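PDB 5A62: putative alpha/beta hydrolase fold protein from Candidatus Nitrososphaera gargensis, which probably hydrolyses ester bonds as a carboxylesterase of the alpha/beta hydrolase fold. Local coordinates for residues A55-R59 with G60-T64; M225-I228 with K229-K232; P255-M258 with Y259-M263. All coordinates share one frame; numbering follows the deposited sequence.

Contact 1 of 3, residues A55-R59 with G60-T64; sequences AYELR and GHHRT
The carboxylate of Glu57 is gripped side-on by Arg63 in a salt bridge: NE gives a nearly straight bond to OE1 (3.1 Å) and NH2 another to OE2 (2.9 Å), with both oxygens in the guanidinium plane. The backbone N of Arg63 reaches the same OE1 at 3.0 Å from the opposite face of the carboxylate, so OE1 takes two donors. Arg63 bends at its third side-chain torsion (chi3 -73°), which turns the NE/NH2 edge toward the carboxylate. Tight packing lies toward Thr64 and His61. Thr64 OG1 donates to Glu57 O (2.8 Å) from above the carbonyl plane, and CG2 of Thr64 rests 3.7 Å from Arg59 CA. His61 ND1 binds Arg59 O at 2.9 Å with the oxygen in the ring plane, while its backbone N closes a type II turn on Leu58 O (3.0 Å). A type II' turn from His61 to Thr64 follows, both in the loop between strand 52-56 and helix 74-87 of the alpha/beta hydrolase fold. Nearer solvent are His62 and the still firmly bound Arg63, both partly exposed. Ile36 N also donates to Glu57 OE2. The buried Glu57 is probably ionised, its charge balanced by Arg63.

Contact 2 of 3, residues M225-I228 with K229-K232; sequences MRLI and KETK
Leu227 O is held by two donors from Thr231: the backbone N at 2.9 Å, as in any alpha-helix, and the hydroxyl OG1 at 2.8 Å. They approach from opposite faces of the carbonyl plane, OG1 standing above the plane. The hydroxyl gets there because OG1 lies beside the backbone N of its own residue (chi1 -61°), which turns it back along the helix toward the preceding turn. The buried hydroxyl thus finds an acceptor without leaving its helix.

One residue earlier, Arg226 and Glu230 extend alongside each other in the same direction. NE of Arg226 meets Glu230 OE2 at 3.3 Å in a weak, bent bond (139°) that forms part of a salt bridge, with OE2 at the edge of the guanidinium and the two planes 49° apart. A water bridges the pair, accepting from Arg226 NH2 (3.0 Å) and donating to Glu230 OE1 (2.6 Å). Both charges have further partners: Arg226 NH2 pairs with Asp133 and Glu230 OE1 with Lys127, so the i to i+4 pair belongs to a wider charge network.

Met225 and Lys229 meet through their aliphatic parts. The methionine curls at its second and third torsions, and its CE lies 3.7 Å from Lys229 CE, the lysine's aliphatic chain passing close to Met225 O. Ile228 CD1 comes 4.1 Å from Thr231 CB.

Helix 222-234 is the crossover of the beta-alpha-beta unit made with strands 212-218 and 239-243. Met225 packs on Val217 and Val242, Ile228 on Ala215, Val217 and Leu240, while Leu227 and Thr231 touch the loop at Ser125, Pro126 and Lys127.

Contact 3 of 3, residues P255-M258 with Y259-M263; sequences PKEM and YDILM
Met258 and Tyr259 are neighbours in sequence, yet the methyl end of Met258 turns toward the phenol of Tyr259: CE of Met258 comes 3.6 Å from Tyr259 CZ, and SD stands above the ring face at a distance, 5.4 Å from the centroid, in a Met-aromatic contact. Met258 is extended as far as SD and then bends (chi3 68°), which swings the methyl toward the ring. The ring is also approached by Pro255 O, 3.5 Å from CD2 of Tyr259. Beyond this pair, Tyr259 OH bonds to Glu42, and its ring meets Tyr41 edge-to-face, so the phenol ties this helix to helix 40-48.

All this happens in the first turns of helix 256-272, the C-terminal helix of the alpha/beta hydrolase fold here. Lys256 O accepts twice, in an i to i+3 bond from Tyr259 N at 2.9 Å and an i to i+4 bond from Asp260 N at 3.2 Å; the second lies nearly along the C=O axis, whereas the first comes from well above the carbonyl plane.

On the exposed flank, Lys256 NZ reaches Asp260 OD1 (3.2 Å) in a weak i to i+4 salt bridge, the lysine chain straight until it bends at its last torsion (chi4 -73°). Glu257 CG lies 4.0 Å from Ile261 CD1, and both side chains touch Leu243 of strand 239-243.

In the fold
From the N terminus, contact 1 comes first, closing two successive turns in the loop that follows strand 52-56 and joining the end of that strand to strand 12-18 and helix 74-87. Contact 2 follows within helix 222-234, then contact 3 in the opening turns of helix 256-272. The three run in series, none nested or crossed, and each is local to its own stretch. Contact 1 sits on the opposite side of the chain's centre from the other two, its centre about 28 Å from that of contact 2 and 25 Å from that of contact 3. Contacts 2 and 3 have centres about 20 Å apart, and their helices both lie against strand 239-243.

Contact 1 of 3, residues A55-R59 with G60-T64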
ATOM      1  N   ALA A  55       7.473  -5.555  24.364  1.00  9.71           N
ATOM      2  CA  ALA A  55       7.770  -4.657  23.225  1.00 10.24           C
ATOM      3  C   ALA A  55       8.176  -5.510  22.058  1.00 10.56           C
ATOM      4  O   ALA A  55       8.698  -6.599  22.249  1.00 10.92           O
ATOM      5  CB  ALA A  55       8.851  -3.698  23.598  1.00 10.21           C
ATOM      6  N   TYR A  56       7.906  -5.079  20.848  1.00  8.53           N
ATOM      7  CA  TYR A  56       8.240  -5.830  19.673  1.00  8.66           C
ATOM      8  C   TYR A  56       8.628  -4.943  18.530  1.00  7.95           C
ATOM      9  O   TYR A  56       8.383  -3.751  18.569  1.00  8.56           O
ATOM     10  CB  TYR A  56       7.176  -6.871  19.295  1.00  8.71           C
ATOM     11  CG  TYR A  56       5.975  -6.262  18.624  1.00  8.84           C
ATOM     12  CD1 TYR A  56       5.025  -5.544  19.338  1.00  9.06           C
ATOM     13  CD2 TYR A  56       5.767  -6.395  17.268  1.00  9.12           C
ATOM     14  CE1 TYR A  56       3.919  -5.039  18.703  1.00  9.04           C
ATOM     15  CE2 TYR A  56       4.676  -5.902  16.650  1.00  9.46           C
ATOM     16  CZ  TYR A  56       3.782  -5.171  17.376  1.00  9.48           C
ATOM     17  OH  TYR A  56       2.671  -4.698  16.760  1.00  9.76           O
ATOM     18  N   GLU A  57       9.282  -5.496  17.542  1.00  7.50           N
ATOM     19  CA  GLU A  57       9.701  -4.786  16.370  1.00  7.41           C
ATOM     20  C   GLU A  57       8.827  -5.169  15.207  1.00  7.99           C
ATOM     21  O   GLU A  57       8.632  -6.321  14.871  1.00  8.08           O
ATOM     22  CB  GLU A  57      11.197  -4.970  16.130  1.00  7.69           C
ATOM     23  CG  GLU A  57      11.986  -4.248  17.222  1.00  8.31           C
ATOM     24  CD  GLU A  57      13.446  -4.448  17.379  1.00  9.03           C
ATOM     25  OE1 GLU A  57      14.038  -5.347  16.778  1.00  9.43           O
ATOM     26  OE2 GLU A  57      14.000  -3.602  18.117  1.00  9.12           O
ATOM     27  N   LEU A  58       8.282  -4.126  14.558  1.00  7.40           N
ATOM     28  CA  LEU A  58       7.500  -4.250  13.350  1.00  7.39           C
ATOM     29  C   LEU A  58       8.251  -4.856  12.191  1.00  6.77           C
ATOM     30  O   LEU A  58       9.458  -4.800  12.132  1.00  6.74           O
ATOM     31  CB  LEU A  58       6.988  -2.882  12.926  1.00  8.79           C
ATOM     32  CG  LEU A  58       6.064  -2.192  13.913  1.00  9.06           C
ATOM     33  CD1 LEU A  58       5.694  -0.807  13.318  1.00  9.92           C
ATOM     34  CD2 LEU A  58       4.862  -2.973  14.303  1.00  9.85           C
ATOM     35  N   ARG A  59       7.525  -5.377  11.207  1.00  7.13           N
ATOM     36  CA  ARG A  59       8.128  -5.953   9.991  1.00  6.83           C
ATOM     37  C   ARG A  59       9.182  -5.051   9.445  1.00  7.18           C
ATOM     38  O   ARG A  59       8.967  -3.810   9.265  1.00  7.32           O
ATOM     39  CB  ARG A  59       7.105  -6.180   8.887  1.00  8.10           C
ATOM     40  CG  ARG A  59       6.078  -7.219   9.275  1.00  8.26           C
ATOM     41  CD  ARG A  59       5.253  -7.600   8.104  1.00  9.71           C
ATOM     42  NE  ARG A  59       4.179  -8.509   8.508  1.00  9.21           N
ATOM     43  CZ  ARG A  59       3.458  -9.223   7.654  1.00  9.95           C
ATOM     44  NH1 ARG A  59       3.735  -9.198   6.358  1.00 10.26           N
ATOM     45  NH2 ARG A  59       2.498 -10.005   8.178  1.00 10.90           N
ATOM     46  N   GLY A  60      10.355  -5.590   9.209  1.00  7.62           N
ATOM     47  CA  GLY A  60      11.398  -4.853   8.536  1.00  7.29           C
ATOM     48  C   GLY A  60      12.112  -3.802   9.357  1.00  7.49           C
ATOM     49  O   GLY A  60      12.904  -2.964   8.828  1.00  9.54           O
ATOM     50  N   HIS A  61      11.836  -3.750  10.668  1.00  7.08           N
ATOM     51  CA  HIS A  61      12.436  -2.797  11.565  1.00  7.29           C
ATOM     52  C   HIS A  61      13.387  -3.565  12.504  1.00  8.40           C
ATOM     53  O   HIS A  61      13.010  -4.505  13.180  1.00  8.78           O
ATOM     54  CB  HIS A  61      11.384  -2.086  12.390  1.00  7.08           C
ATOM     55  CG  HIS A  61      10.617  -1.070  11.596  1.00  6.61           C
ATOM     56  ND1 HIS A  61       9.832  -1.355  10.498  1.00  7.58           N
ATOM     57  CD2 HIS A  61      10.595   0.271  11.733  1.00  7.05           C
ATOM     58  CE1 HIS A  61       9.341  -0.218  10.016  1.00  7.84           C
ATOM     59  NE2 HIS A  61       9.793   0.783  10.738  1.00  7.53           N
ATOM     60  N   HIS A  62      14.678  -3.184  12.443  1.00  8.65           N
ATOM     61  CA  HIS A  62      15.755  -3.701  13.333  1.00  9.14           C
ATOM     62  C   HIS A  62      15.805  -5.205  13.190  1.00  8.45           C
ATOM     63  O   HIS A  62      16.157  -5.717  12.118  1.00 11.12           O
ATOM     64  CB  HIS A  62      15.566  -3.154  14.740  1.00  8.55           C
ATOM     65  CG  HIS A  62      16.717  -3.325  15.679  1.00 10.39           C
ATOM     66  ND1 HIS A  62      18.005  -3.632  15.319  1.00 13.20           N
ATOM     67  CD2 HIS A  62      16.692  -3.228  17.010  1.00 10.43           C
ATOM     68  CE1 HIS A  62      18.755  -3.674  16.433  1.00 10.60           C
ATOM     69  NE2 HIS A  62      17.990  -3.430  17.456  1.00 14.12           N
ATOM     70  N   ARG A  63      15.438  -5.929  14.224  1.00  8.44           N
ATOM     71  CA  ARG A  63      15.605  -7.402  14.258  1.00  9.19           C
ATOM     72  C   ARG A  63      14.519  -8.167  13.631  1.00  9.79           C
ATOM     73  O   ARG A  63      14.690  -9.384  13.435  1.00 11.42           O
ATOM     74  CB  ARG A  63      15.860  -7.869  15.695  1.00  9.66           C
ATOM     75  CG  ARG A  63      17.202  -7.355  16.195  1.00  9.80           C
ATOM     76  CD  ARG A  63      17.324  -7.335  17.704  1.00 11.09           C
ATOM     77  NE  ARG A  63      16.532  -6.255  18.314  1.00 10.54           N
ATOM     78  CZ  ARG A  63      16.727  -5.725  19.498  1.00 12.01           C
ATOM     79  NH1 ARG A  63      17.728  -6.181  20.262  1.00 13.22           N
ATOM     80  NH2 ARG A  63      16.000  -4.727  19.917  1.00 11.59           N
ATOM     81  N   THR A  64      13.405  -7.574  13.255  1.00  8.41           N
ATOM     82  CA  THR A  64      12.322  -8.244  12.543  1.00  8.56           C
ATOM     83  C   THR A  64      12.477  -8.136  11.036  1.00  8.79           C
ATOM     84  O   THR A  64      12.736  -7.074  10.526  1.00 10.24           O
ATOM     85  CB  THR A  64      10.965  -7.699  13.000  1.00  8.81           C
ATOM     86  OG1 THR A  64      10.827  -7.921  14.409  1.00  8.39           O
ATOM     87  CG2 THR A  64       9.804  -8.364  12.256  1.00  8.36           C
TER

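Contact 2 of 3, residues M225-I228 with K229-K232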
ATOM      1  N   MET A 225      -2.359  16.395  15.523  1.00 13.32           N
ATOM      2  CA  MET A 225      -3.298  17.303  16.211  1.00 14.21           C
ATOM      3  C   MET A 225      -4.616  17.340  15.529  1.00 13.38           C
ATOM      4  O   MET A 225      -5.658  17.269  16.130  1.00 15.33           O
ATOM      5  CB  MET A 225      -2.744  18.720  16.343  1.00 16.29           C
ATOM      6  CG  MET A 225      -1.681  18.849  17.412  1.00 17.21           C
ATOM      7  SD  MET A 225      -2.308  18.826  19.093  1.00 18.93           S
ATOM      8  CE  MET A 225      -2.991  20.495  19.170  1.00 23.49           C
ATOM      9  N   ARG A 226      -4.573  17.457  14.210  1.00 12.09           N
ATOM     10  CA  ARG A 226      -5.798  17.565  13.446  1.00 11.79           C
ATOM     11  C   ARG A 226      -6.594  16.236  13.551  1.00 11.21           C
ATOM     12  O   ARG A 226      -7.816  16.205  13.809  1.00 12.34           O
ATOM     13  CB  ARG A 226      -5.516  17.901  12.005  1.00 12.98           C
ATOM     14  CG  ARG A 226      -6.809  18.219  11.252  1.00 13.61           C
ATOM     15  CD  ARG A 226      -6.609  18.258   9.734  1.00 15.68           C
ATOM     16  NE  ARG A 226      -6.588  16.898   9.206  1.00 18.60           N
ATOM     17  CZ  ARG A 226      -5.574  16.287   8.570  1.00 17.67           C
ATOM     18  NH1 ARG A 226      -4.415  16.824   8.391  1.00 16.41           N
ATOM     19  NH2 ARG A 226      -5.826  15.075   8.101  1.00 17.61           N
ATOM     20  N   LEU A 227      -5.929  15.100  13.334  1.00 10.92           N
ATOM     21  CA  LEU A 227      -6.609  13.835  13.403  1.00 10.14           C
ATOM     22  C   LEU A 227      -7.137  13.502  14.778  1.00 10.15           C
ATOM     23  O   LEU A 227      -8.222  12.942  14.851  1.00  9.53           O
ATOM     24  CB  LEU A 227      -5.684  12.749  12.864  1.00 11.26           C
ATOM     25  CG  LEU A 227      -5.287  12.804  11.403  1.00 12.43           C
ATOM     26  CD1 LEU A 227      -4.262  11.728  11.088  1.00 13.62           C
ATOM     27  CD2 LEU A 227      -6.442  12.692  10.470  1.00 12.80           C
ATOM     28  N   ILE A 228      -6.404  13.802  15.828  1.00 11.35           N
ATOM     29  CA  ILE A 228      -6.877  13.478  17.147  1.00 13.35           C
ATOM     30  C   ILE A 228      -7.969  14.372  17.564  1.00 14.77           C
ATOM     31  O   ILE A 228      -8.898  13.934  18.245  1.00 13.61           O
ATOM     32  CB  ILE A 228      -5.713  13.357  18.144  1.00 14.19           C
ATOM     33  CG1 ILE A 228      -6.103  12.317  19.224  1.00 15.65           C
ATOM     34  CG2 ILE A 228      -5.224  14.689  18.630  1.00 17.87           C
ATOM     35  CD1 ILE A 228      -6.217  10.922  18.744  1.00 14.62           C
ATOM     36  N   LYS A 229      -7.968  15.622  17.150  1.00 14.92           N
ATOM     37  CA  LYS A 229      -9.092  16.509  17.412  1.00 16.62           C
ATOM     38  C   LYS A 229     -10.346  16.038  16.727  1.00 13.85           C
ATOM     39  O   LYS A 229     -11.465  16.008  17.288  1.00 14.97           O
ATOM     40  CB  LYS A 229      -8.723  17.938  17.048  1.00 21.77           C
ATOM     41  CG  LYS A 229      -7.867  18.526  18.158  1.00 28.47           C
ATOM     42  CD  LYS A 229      -7.544  20.003  17.971  1.00 36.99           C
ATOM     43  CE  LYS A 229      -6.174  20.196  17.334  1.00 41.20           C
ATOM     44  NZ  LYS A 229      -5.885  21.608  16.933  1.00 43.46           N
ATOM     45  N   GLU A 230     -10.203  15.529  15.489  1.00 12.48           N
ATOM     46  CA  GLU A 230     -11.319  14.951  14.795  1.00 13.23           C
ATOM     47  C   GLU A 230     -11.792  13.697  15.525  1.00 13.57           C
ATOM     48  O   GLU A 230     -12.994  13.435  15.669  1.00 15.59           O
ATOM     49  CB  GLU A 230     -10.955  14.636  13.321  1.00 13.76           C
ATOM     50  CG  GLU A 230     -10.661  15.859  12.468  1.00 16.13           C
ATOM     51  CD  GLU A 230     -10.028  15.589  11.083  1.00 19.69           C
ATOM     52  OE1 GLU A 230      -9.893  14.408  10.687  1.00 23.96           O
ATOM     53  OE2 GLU A 230      -9.668  16.592  10.387  1.00 24.62           O
ATOM     54  N   THR A 231     -10.865  12.903  16.019  1.00 11.29           N
ATOM     55  CA  THR A 231     -11.188  11.695  16.738  1.00 11.37           C
ATOM     56  C   THR A 231     -11.942  12.007  18.023  1.00 11.05           C
ATOM     57  O   THR A 231     -12.946  11.317  18.292  1.00 13.01           O
ATOM     58  CB  THR A 231      -9.912  10.911  17.067  1.00 12.37           C
ATOM     59  OG1 THR A 231      -9.262  10.544  15.822  1.00 11.82           O
ATOM     60  CG2 THR A 231     -10.238   9.610  17.779  1.00 11.71           C
ATOM     61  N   LYS A 232     -11.523  13.046  18.724  1.00 11.62           N
ATOM     62  CA  LYS A 232     -12.201  13.413  19.978  1.00 13.70           C
ATOM     63  C   LYS A 232     -13.609  13.868  19.705  1.00 14.50           C
ATOM     64  O   LYS A 232     -14.508  13.593  20.526  1.00 14.52           O
ATOM     65  CB  LYS A 232     -11.369  14.433  20.729  1.00 14.94           C
ATOM     66  CG  LYS A 232     -12.005  15.044  21.983  1.00 15.22           C
ATOM     67  CD  LYS A 232     -12.082  14.083  23.088  1.00 17.06           C
ATOM     68  CE  LYS A 232     -12.629  14.818  24.345  1.00 17.23           C
ATOM     69  NZ  LYS A 232     -12.713  14.014  25.535  1.00 19.29           N
TER
HETATM   70  O   HOH W   1      -8.741  14.272   8.355  1.00 21.16           O

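Contact 3 of 3, residues P255-M258 with Y259-M263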
ATOM      1  N   PRO A 255      10.047  14.255  27.054  1.00 14.17           N
ATOM      2  CA  PRO A 255       9.778  15.283  28.063  1.00 15.71           C
ATOM      3  C   PRO A 255       9.126  14.736  29.269  1.00 14.80           C
ATOM      4  O   PRO A 255       8.232  13.896  29.217  1.00 14.99           O
ATOM      5  CB  PRO A 255       8.875  16.250  27.315  1.00 15.90           C
ATOM      6  CG  PRO A 255       8.184  15.399  26.319  1.00 16.45           C
ATOM      7  CD  PRO A 255       9.220  14.424  25.859  1.00 14.80           C
ATOM      8  N   LYS A 256       9.500  15.267  30.436  1.00 15.88           N
ATOM      9  CA  LYS A 256       8.971  14.737  31.681  1.00 17.13           C
ATOM     10  C   LYS A 256       7.446  14.740  31.790  1.00 16.38           C
ATOM     11  O   LYS A 256       6.822  13.807  32.287  1.00 17.25           O
ATOM     12  CB  LYS A 256       9.527  15.554  32.868  1.00 23.00           C
ATOM     13  CG  LYS A 256       8.990  15.067  34.209  1.00 30.54           C
ATOM     14  CD  LYS A 256       9.511  15.901  35.377  1.00 37.63           C
ATOM     15  CE  LYS A 256       9.486  15.106  36.678  1.00 40.32           C
ATOM     16  NZ  LYS A 256       8.109  14.915  37.207  1.00 44.17           N
ATOM     17  N   GLU A 257       6.810  15.777  31.237  1.00 15.55           N
ATOM     18  CA  GLU A 257       5.380  15.873  31.321  1.00 16.03           C
ATOM     19  C   GLU A 257       4.689  14.668  30.656  1.00 15.63           C
ATOM     20  O   GLU A 257       3.650  14.237  31.069  1.00 15.36           O
ATOM     21  CB  GLU A 257       4.837  17.155  30.682  1.00 16.13           C
ATOM     22  CG  GLU A 257       3.394  17.391  31.001  1.00 18.88           C
ATOM     23  CD  GLU A 257       2.791  18.620  30.351  1.00 21.05           C
ATOM     24  OE1 GLU A 257       3.431  19.192  29.454  1.00 22.55           O
ATOM     25  OE2 GLU A 257       1.624  18.910  30.750  1.00 23.07           O
ATOM     26  N   MET A 258       5.316  14.093  29.628  1.00 15.40           N
ATOM     27  CA  MET A 258       4.675  12.960  28.981  1.00 15.69           C
ATOM     28  C   MET A 258       4.504  11.817  29.968  1.00 15.19           C
ATOM     29  O   MET A 258       3.519  11.076  29.921  1.00 14.48           O
ATOM     30  CB  MET A 258       5.472  12.469  27.790  1.00 16.11           C
ATOM     31  CG  MET A 258       4.875  11.281  27.047  1.00 15.47           C
ATOM     32  SD  MET A 258       5.550  11.082  25.393  1.00 18.76           S
ATOM     33  CE  MET A 258       7.167  10.630  25.772  1.00 20.32           C
ATOM     34  N   TYR A 259       5.484  11.673  30.852  1.00 14.51           N
ATOM     35  CA  TYR A 259       5.424  10.536  31.794  1.00 15.03           C
ATOM     36  C   TYR A 259       4.486  10.774  32.950  1.00 14.96           C
ATOM     37  O   TYR A 259       3.893   9.844  33.436  1.00 14.63           O
ATOM     38  CB  TYR A 259       6.830  10.059  32.235  1.00 14.48           C
ATOM     39  CG  TYR A 259       7.662   9.792  31.003  1.00 15.76           C
ATOM     40  CD1 TYR A 259       7.404   8.696  30.240  1.00 17.08           C
ATOM     41  CD2 TYR A 259       8.587  10.721  30.542  1.00 16.74           C
ATOM     42  CE1 TYR A 259       8.095   8.478  29.063  1.00 17.32           C
ATOM     43  CE2 TYR A 259       9.289  10.510  29.382  1.00 16.48           C
ATOM     44  CZ  TYR A 259       9.019   9.399  28.628  1.00 18.40           C
ATOM     45  OH  TYR A 259       9.688   9.155  27.433  1.00 21.39           O
ATOM     46  N   ASP A 260       4.404  12.018  33.376  1.00 15.80           N
ATOM     47  CA  ASP A 260       3.426  12.408  34.369  1.00 17.07           C
ATOM     48  C   ASP A 260       2.059  12.057  33.823  1.00 15.75           C
ATOM     49  O   ASP A 260       1.278  11.422  34.491  1.00 16.80           O
ATOM     50  CB  ASP A 260       3.546  13.904  34.636  1.00 18.63           C
ATOM     51  CG  ASP A 260       4.873  14.287  35.331  1.00 23.70           C
ATOM     52  OD1 ASP A 260       5.570  13.429  35.907  1.00 28.27           O
ATOM     53  OD2 ASP A 260       5.191  15.474  35.217  1.00 30.87           O
ATOM     54  N   ILE A 261       1.794  12.406  32.562  1.00 15.09           N
ATOM     55  CA  ILE A 261       0.509  12.104  31.960  1.00 15.19           C
ATOM     56  C   ILE A 261       0.280  10.592  31.802  1.00 14.15           C
ATOM     57  O   ILE A 261      -0.741  10.051  32.199  1.00 13.84           O
ATOM     58  CB  ILE A 261       0.374  12.811  30.613  1.00 15.78           C
ATOM     59  CG1 ILE A 261       0.290  14.330  30.838  1.00 16.73           C
ATOM     60  CG2 ILE A 261      -0.866  12.336  29.887  1.00 17.78           C
ATOM     61  CD1 ILE A 261       0.495  15.106  29.576  1.00 18.08           C
ATOM     62  N   LEU A 262       1.280   9.919  31.253  1.00 14.26           N
ATOM     63  CA  LEU A 262       1.190   8.476  31.067  1.00 15.08           C
ATOM     64  C   LEU A 262       0.897   7.739  32.366  1.00 14.52           C
ATOM     65  O   LEU A 262       0.014   6.856  32.384  1.00 14.90           O
ATOM     66  CB  LEU A 262       2.504   8.000  30.458  1.00 15.82           C
ATOM     67  CG  LEU A 262       2.587   6.478  30.219  1.00 17.35           C
ATOM     68  CD1 LEU A 262       1.604   6.099  29.140  1.00 19.70           C
ATOM     69  CD2 LEU A 262       3.994   5.999  29.865  1.00 20.67           C
ATOM     70  N   MET A 263       1.636   8.080  33.434  1.00 15.19           N
ATOM     71  CA  MET A 263       1.422   7.315  34.668  1.00 16.74           C
ATOM     72  C   MET A 263       0.046   7.608  35.289  1.00 16.09           C
ATOM     73  O   MET A 263      -0.603   6.727  35.863  1.00 18.75           O
ATOM     74  CB  MET A 263       2.578   7.522  35.658  1.00 18.40           C
ATOM     75  CG  MET A 263       3.933   7.151  35.095  1.00 19.17           C
ATOM     76  SD  MET A 263       4.058   5.553  34.220  1.00 23.72           S
ATOM     77  CE  MET A 263       3.610   4.479  35.566  1.00 23.27           C
TER